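PDB 7CYX: glycine oxidase from Bacillus cereus ATCC 14579, which binds FAD and probably catalyses the oxidation of glycine by oxygen to glyoxylate, hydrogen peroxide and ammonium, probably in thiamine diphosphate biosynthesis. Local coordinates for residues Ile182-Asn186 against Asn187-Gly191; Val192-Glu196 against Gly197-Cys201; Thr290-Pro293 against Ala294-Glu297. All blocks are in the same frame, centred on the assembly; numbering follows the deposited sequence.

Contact 1 (Ile182-Asn186 against Asn187-Gly191); sequences IRIEN and NKVTG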
loop_
_atom_site.group_PDB
_atom_site.type_symbol
_atom_site.label_atom_id
_atom_site.label_comp_id
_atom_site.label_asym_id
_atom_site.label_seq_id
_atom_site.Cartn_x
_atom_site.Cartn_y
_atom_site.Cartn_z
ATOM N N ILE A 182 16.758 -31.315 0.211
ATOM C CA ILE A 182 15.799 -31.866 1.174
ATOM C C ILE A 182 16.441 -33.083 1.863
ATOM O O ILE A 182 17.147 -33.853 1.220
ATOM C CB ILE A 182 14.489 -32.223 0.445
ATOM C CG1 ILE A 182 13.879 -30.999 -0.243
ATOM C CG2 ILE A 182 13.494 -32.886 1.387
ATOM C CD1 ILE A 182 13.294 -31.295 -1.603
ATOM N N ARG A 183 16.234 -33.222 3.178
ATOM C CA ARG A 183 16.806 -34.330 3.963
ATOM C C ARG A 183 15.744 -35.419 4.128
ATOM O O ARG A 183 14.805 -35.263 4.887
ATOM C CB ARG A 183 17.319 -33.865 5.327
ATOM C CG ARG A 183 17.923 -34.977 6.178
ATOM C CD ARG A 183 18.306 -34.496 7.569
ATOM N NE ARG A 183 17.154 -34.068 8.359
ATOM C CZ ARG A 183 17.208 -33.619 9.610
ATOM N NH1 ARG A 183 18.377 -33.372 10.182
ATOM N NH2 ARG A 183 16.084 -33.426 10.287
ATOM N N ILE A 184 15.915 -36.492 3.352
ATOM C CA ILE A 184 15.099 -37.684 3.372
ATOM C C ILE A 184 15.940 -38.818 3.962
ATOM O O ILE A 184 16.978 -39.182 3.399
ATOM C CB ILE A 184 14.601 -38.028 1.958
ATOM C CG1 ILE A 184 13.752 -36.889 1.388
ATOM C CG2 ILE A 184 13.861 -39.357 1.949
ATOM C CD1 ILE A 184 13.566 -36.947 -0.115
ATOM N N GLU A 185 15.472 -39.367 5.086
ATOM C CA GLU A 185 16.258 -40.306 5.862
ATOM C C GLU A 185 15.783 -41.723 5.520
ATOM O O GLU A 185 16.574 -42.518 4.991
ATOM C CB GLU A 185 16.247 -39.906 7.343
ATOM C CG GLU A 185 17.425 -38.990 7.692
ATOM C CD GLU A 185 17.398 -38.189 8.993
ATOM O OE1 GLU A 185 16.321 -38.051 9.602
ATOM O OE2 GLU A 185 18.474 -37.680 9.390
ATOM N N ASN A 186 14.500 -42.022 5.745
ATOM C CA ASN A 186 14.025 -43.397 5.553
ATOM C C ASN A 186 12.870 -43.401 4.551
ATOM O O ASN A 186 11.797 -43.917 4.842
ATOM C CB ASN A 186 13.635 -44.035 6.893
ATOM C CG ASN A 186 13.344 -45.518 6.792
ATOM O OD1 ASN A 186 13.599 -46.135 5.759
ATOM N ND2 ASN A 186 12.806 -46.096 7.855
ATOM N N ASN A 187 13.098 -42.799 3.379
ATOM C CA ASN A 187 12.038 -42.549 2.408
ATOM C C ASN A 187 10.978 -41.624 3.033
ATOM O O ASN A 187 9.799 -41.650 2.645
ATOM C CB ASN A 187 11.420 -43.862 1.919
ATOM C CG ASN A 187 10.708 -43.718 0.596
ATOM O OD1 ASN A 187 9.482 -43.658 0.556
ATOM N ND2 ASN A 187 11.471 -43.631 -0.484
ATOM N N LYS A 188 11.434 -40.782 3.959
ATOM C CA LYS A 188 10.558 -39.773 4.597
ATOM C C LYS A 188 11.303 -38.441 4.672
ATOM O O LYS A 188 12.526 -38.450 4.814
ATOM C CB LYS A 188 10.134 -40.218 5.994
ATOM C CG LYS A 188 8.874 -41.064 6.033
ATOM C CD LYS A 188 8.106 -40.952 7.330
ATOM C CE LYS A 188 6.655 -40.570 7.122
ATOM N NZ LYS A 188 5.866 -41.676 6.536
ATOM N N VAL A 189 10.569 -37.342 4.555
ATOM C CA VAL A 189 11.159 -35.983 4.667
ATOM C C VAL A 189 11.394 -35.711 6.150
ATOM O O VAL A 189 10.433 -35.727 6.882
ATOM C CB VAL A 189 10.195 -34.945 4.072
ATOM C CG1 VAL A 189 10.440 -33.562 4.641
ATOM C CG2 VAL A 189 10.239 -34.934 2.557
ATOM N N THR A 190 12.632 -35.464 6.566
ATOM C CA THR A 190 12.879 -35.213 8.005
ATOM C C THR A 190 13.366 -33.786 8.212
ATOM O O THR A 190 13.478 -33.373 9.359
ATOM C CB THR A 190 13.939 -36.151 8.569
ATOM O OG1 THR A 190 15.045 -35.973 7.697
ATOM C CG2 THR A 190 13.493 -37.592 8.572
ATOM N N GLY A 191 13.645 -33.079 7.128
ATOM C CA GLY A 191 14.098 -31.693 7.268
ATOM C C GLY A 191 14.503 -31.097 5.943
ATOM O O GLY A 191 14.178 -31.672 4.908
#
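The carbonyl oxygen of Arg183 is gripped twice by one residue, Thr190. The backbone N of Thr190 reaches Arg183 O at 2.8 Å in a nearly straight bond (173°), lying almost along the C=O axis, while Thr190 OG1 donates to Arg183 O at 2.9 Å from above the carbonyl plane. Chi1 of Thr190 (54°) turns OG1 toward Arg183, within reach of both its O and its NE. A weak third bond to the carbonyl comes from Gly191 N. The same hydroxyl accepts a weak bond from Arg183 NE. The arginine chain leaves with CG anti to the backbone N, and the bend at chi3 (64°) carries the side chain across Thr190 at about a right angle and brings NH2 to Thr190 O at 2.8 Å; this acceptor lies near the guanidinium plane. Glu185 OE1 packs close to the methyl CG2 of Thr190. On the side away from the loop, Arg183 N bonds Gly191 O at 3.1 Å; on the loop side, Glu185 N bonds Lys188 O at 3.1 Å. Behind this polar side, Val189 CG2 rests against Ile182 CG2 at 4.0 Å and against Ile184 CG1, with Leu327 also packing on Ile182 and Val189. Thr190 and Gly191 together face Arg183, the signature of a classic beta bulge in an antiparallel hairpin.

Contact 2 (Val192-Glu196 against Gly197-Cys201); sequences VITSE and GIVTC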
loop_
_atom_site.group_PDB
_atom_site.type_symbol
_atom_site.label_atom_id
_atom_site.label_comp_id
_atom_site.label_asym_id
_atom_site.label_seq_id
_atom_site.Cartn_x
_atom_site.Cartn_y
_atom_site.Cartn_z
ATOM N N VAL A 192 15.225 -29.987 6.004
ATOM C CA VAL A 192 15.661 -29.272 4.781
ATOM C C VAL A 192 17.066 -28.736 5.046
ATOM O O VAL A 192 17.298 -28.275 6.146
ATOM C CB VAL A 192 14.640 -28.176 4.462
ATOM C CG1 VAL A 192 15.122 -26.812 4.881
ATOM C CG2 VAL A 192 14.236 -28.197 3.009
ATOM N N ILE A 193 17.965 -28.843 4.068
ATOM C CA ILE A 193 19.379 -28.400 4.242
ATOM C C ILE A 193 19.541 -27.006 3.645
ATOM O O ILE A 193 19.401 -26.877 2.438
ATOM C CB ILE A 193 20.333 -29.434 3.625
ATOM C CG1 ILE A 193 20.211 -30.774 4.345
ATOM C CG2 ILE A 193 21.757 -28.928 3.653
ATOM C CD1 ILE A 193 20.720 -31.943 3.562
ATOM N N THR A 194 19.871 -26.020 4.480
ATOM C CA THR A 194 19.938 -24.610 4.034
ATOM C C THR A 194 21.340 -24.026 4.193
ATOM O O THR A 194 22.216 -24.718 4.676
ATOM C CB THR A 194 18.928 -23.788 4.827
ATOM O OG1 THR A 194 19.461 -23.659 6.135
ATOM C CG2 THR A 194 17.589 -24.474 4.923
ATOM N N SER A 195 21.513 -22.774 3.788
ATOM C CA SER A 195 22.820 -22.083 3.872
ATOM C C SER A 195 23.076 -21.624 5.306
ATOM O O SER A 195 24.193 -21.265 5.609
ATOM C CB SER A 195 22.828 -20.916 2.946
ATOM O OG SER A 195 21.643 -20.171 3.092
ATOM N N GLU A 196 22.046 -21.649 6.142
ATOM C CA GLU A 196 22.130 -21.199 7.546
ATOM C C GLU A 196 21.968 -22.395 8.490
ATOM O O GLU A 196 21.755 -22.212 9.675
ATOM C CB GLU A 196 21.045 -20.161 7.854
ATOM C CG GLU A 196 21.071 -18.960 6.922
ATOM C CD GLU A 196 22.310 -18.088 7.057
ATOM O OE1 GLU A 196 22.797 -17.964 8.188
ATOM O OE2 GLU A 196 22.768 -17.530 6.033
ATOM N N GLY A 197 22.070 -23.612 7.947
ATOM C CA GLY A 197 21.987 -24.832 8.736
ATOM C C GLY A 197 20.733 -25.629 8.422
ATOM O O GLY A 197 20.088 -25.413 7.377
ATOM N N ILE A 198 20.403 -26.565 9.328
ATOM C CA ILE A 198 19.297 -27.499 9.130
ATOM C C ILE A 198 18.021 -26.907 9.727
ATOM O O ILE A 198 18.057 -26.271 10.787
ATOM C CB ILE A 198 19.601 -28.890 9.722
ATOM C CG1 ILE A 198 20.895 -29.486 9.151
ATOM C CG2 ILE A 198 18.415 -29.828 9.522
ATOM C CD1 ILE A 198 20.838 -29.810 7.664
ATOM N N VAL A 199 16.911 -27.142 9.014
ATOM C CA VAL A 199 15.555 -26.855 9.457
ATOM C C VAL A 199 14.778 -28.174 9.506
ATOM O O VAL A 199 14.560 -28.814 8.495
ATOM C CB VAL A 199 14.885 -25.830 8.522
ATOM C CG1 VAL A 199 13.438 -25.544 8.901
ATOM C CG2 VAL A 199 15.685 -24.539 8.467
ATOM N N THR A 200 14.374 -28.580 10.707
ATOM C CA THR A 200 13.672 -29.828 10.892
ATOM C C THR A 200 12.203 -29.660 10.513
ATOM O O THR A 200 11.544 -28.765 11.008
ATOM C CB THR A 200 13.711 -30.308 12.343
ATOM O OG1 THR A 200 15.069 -30.268 12.759
ATOM C CG2 THR A 200 13.157 -31.706 12.496
ATOM N N CYS A 201 11.694 -30.574 9.691
ATOM C CA CYS A 201 10.297 -30.553 9.331
ATOM C C CYS A 201 9.851 -31.960 8.938
ATOM O O CYS A 201 10.689 -32.832 8.756
ATOM C CB CYS A 201 10.054 -29.559 8.203
ATOM S SG CYS A 201 10.863 -30.029 6.659
#
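A beta hairpin closed by a type I turn, running from Thr194 to Gly197, joins strand 189-194 to strand 197-201, the outer strand of a three-stranded antiparallel sheet; its Thr200 also bonds the backbone of Tyr5. The Val192-Val199 pair is well bonded: Val199 N gives a nearly straight bond (176°) to Val192 O at 3.1 Å, and Val192 N returns one to Val199 O at 2.8 Å. At the turn, the bond from Gly197 N to Thr194 O is weak at 3.5 Å. Gly197 itself has a positive phi of 112°, a conformation that glycine adopts readily. Thr194 OG1 may accept from Glu196 N, as in an ST turn, but the position of this hydroxyl in the model is doubtful. Ser195, within the turn, bonds through OG to Glu178 N, tying the hairpin to the chain just ahead of strand 179-184.

The side chains sort onto two faces. Val192, Thr194 and Val199 share one, where the two valines run side by side and Val192 CG1 touches Val199 CB at 3.8 Å; the side chains of Thr194 and Val199 cross at about a right angle, with Thr194 CG2 4.0 Å from Val199 CG2. Val192 and Thr194 pack on Val179, one of the residues that bind FAD, Val192 also on Ile10, and Val199 on Tyr5. Ile193 and Ile198 occupy the other face, also aligned alongside each other. Chi2 of Ile198 (-66°) bends its end over to Ile193, leaving Ile198 CD1 3.5 Å from Ile193 CG1.

Contact 3 (Thr290-Pro293 against Ala294-Glu297); sequences TILP and ALKE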
loop_
_atom_site.group_PDB
_atom_site.type_symbol
_atom_site.label_atom_id
_atom_site.label_comp_id
_atom_site.label_asym_id
_atom_site.label_seq_id
_atom_site.Cartn_x
_atom_site.Cartn_y
_atom_site.Cartn_z
ATOM N N THR A 290 0.543 3.789 -29.510
ATOM C CA THR A 290 -0.492 3.522 -30.514
ATOM C C THR A 290 -1.855 3.213 -29.854
ATOM O O THR A 290 -2.882 3.317 -30.514
ATOM C CB THR A 290 -0.142 2.348 -31.438
ATOM O OG1 THR A 290 -0.352 1.174 -30.662
ATOM C CG2 THR A 290 1.267 2.355 -31.995
ATOM N N ILE A 291 -1.849 2.782 -28.583
ATOM C CA ILE A 291 -3.057 2.439 -27.826
ATOM C C ILE A 291 -3.550 3.676 -27.063
ATOM O O ILE A 291 -4.771 3.876 -26.914
ATOM C CB ILE A 291 -2.806 1.266 -26.856
ATOM C CG1 ILE A 291 -2.796 -0.092 -27.557
ATOM C CG2 ILE A 291 -3.823 1.259 -25.724
ATOM C CD1 ILE A 291 -1.610 -0.353 -28.433
ATOM N N LEU A 292 -2.606 4.476 -26.556
ATOM C CA LEU A 292 -2.876 5.470 -25.514
ATOM C C LEU A 292 -1.824 6.567 -25.614
ATOM O O LEU A 292 -0.879 6.604 -24.827
ATOM C CB LEU A 292 -2.837 4.790 -24.137
ATOM C CG LEU A 292 -3.745 5.376 -23.064
ATOM C CD1 LEU A 292 -3.440 4.780 -21.690
ATOM C CD2 LEU A 292 -3.623 6.877 -23.023
ATOM N N PRO A 293 -1.978 7.489 -26.587
ATOM C CA PRO A 293 -0.956 8.486 -26.902
ATOM C C PRO A 293 -0.566 9.425 -25.749
ATOM O O PRO A 293 0.589 9.830 -25.648
ATOM C CB PRO A 293 -1.585 9.318 -28.027
ATOM C CG PRO A 293 -2.639 8.417 -28.630
ATOM C CD PRO A 293 -3.144 7.575 -27.478
ATOM N N ALA A 294 -1.511 9.769 -24.878
ATOM C CA ALA A 294 -1.194 10.677 -23.787
ATOM C C ALA A 294 -0.036 10.145 -22.922
ATOM O O ALA A 294 0.484 10.903 -22.112
ATOM C CB ALA A 294 -2.404 10.937 -22.930
ATOM N N LEU A 295 0.355 8.865 -23.067
ATOM C CA LEU A 295 1.435 8.309 -22.249
ATOM C C LEU A 295 2.779 8.957 -22.624
ATOM O O LEU A 295 3.750 8.802 -21.898
ATOM C CB LEU A 295 1.505 6.789 -22.399
ATOM C CG LEU A 295 0.504 5.989 -21.567
ATOM C CD1 LEU A 295 0.473 4.533 -22.016
ATOM C CD2 LEU A 295 0.819 6.074 -20.075
ATOM N N LYS A 296 2.810 9.682 -23.747
ATOM C CA LYS A 296 3.991 10.388 -24.216
ATOM C C LYS A 296 4.421 11.442 -23.194
ATOM O O LYS A 296 5.614 11.603 -22.989
ATOM C CB LYS A 296 3.718 11.032 -25.574
ATOM C CG LYS A 296 3.724 10.068 -26.754
ATOM C CD LYS A 296 3.138 10.673 -28.015
ATOM C CE LYS A 296 3.634 10.012 -29.285
ATOM N NZ LYS A 296 2.645 10.125 -30.376
ATOM N N GLU A 297 3.438 12.103 -22.559
ATOM C CA GLU A 297 3.636 13.312 -21.759
ATOM C C GLU A 297 3.356 13.028 -20.278
ATOM O O GLU A 297 3.203 13.956 -19.482
ATOM C CB GLU A 297 2.760 14.450 -22.302
ATOM C CG GLU A 297 2.824 14.606 -23.829
ATOM C CD GLU A 297 2.149 15.829 -24.447
ATOM O OE1 GLU A 297 1.291 16.453 -23.783
ATOM O OE2 GLU A 297 2.488 16.166 -25.599
#
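Pro293 O and Lys296 N make one of three successive i to i+3 backbone bonds in this turn, at 2.9 Å with an angle of 169° at the hydrogen; the donor stands above the carbonyl plane. One step earlier, Leu292 O accepts from Leu295 N at 3.1 Å, though the position of that nitrogen is less certain. One step later, Glu297 N bonds Ala294 O at 3.2 Å. Three carbonyls in a row thus take the amide three residues ahead, the repeat expected of 3-10 geometry, with the Leu292-Leu295 bond held less surely. Pro293 N has no hydrogen to give, and Ala294 N, although near Leu292 O, points at an angle too poor for a bond.

The preceding helical end is served from other parts of the fold. Thr290 OG1 bonds both Arg287 O and the side-chain NE2 of Gln100, while Thr290 O receives a weak bond from Ser140 OG, and the backbone of Ile291 pairs with that of Ser138.

Apolar atoms close the inner side. Leu292 CD1 meets Leu295 CD1 at 3.9 Å, the two side chains crossing at about a right angle, and both also rest on Ile253 of strand 251-256. On the outer side the methylene chain of Lys296 lies along the acceptor of its own amide: with CG anti to the carbonyl carbon (chi1 -76°), Lys296 CG passes 3.3 Å from Pro293 O and the extended chain runs on from there. Leu292, with its extended backbone, breaks away from helix 278-291, and the 3-10 turn 293-296 connects that helix to strand 299-311, the outermost strand, within this chain, of the eight-stranded sheet.

Contacts 1 and 2 belong to the same three-stranded antiparallel sheet and share strand 189-194, their centres 12 Å apart. They touch directly: Arg183 packs its guanidinium on Ile198 and Thr200, and Gly191 meets Cys201. Both are partly buried, with exposed loop residues at the turns and Ile182 and Val192 inward, near FAD-binding Val179. Contact 1 relies on a polar side-chain network at a bulge, whereas contact 2 joins its strands by backbone bonds, with aligned aliphatic side chains on both faces. Contact 3, about 51 Å from contact 2 between centres, lies beyond the chain's centre; also partly buried, with Leu292 and Leu295 inward and Lys296 exposed, it is a 3-10 turn after a helix.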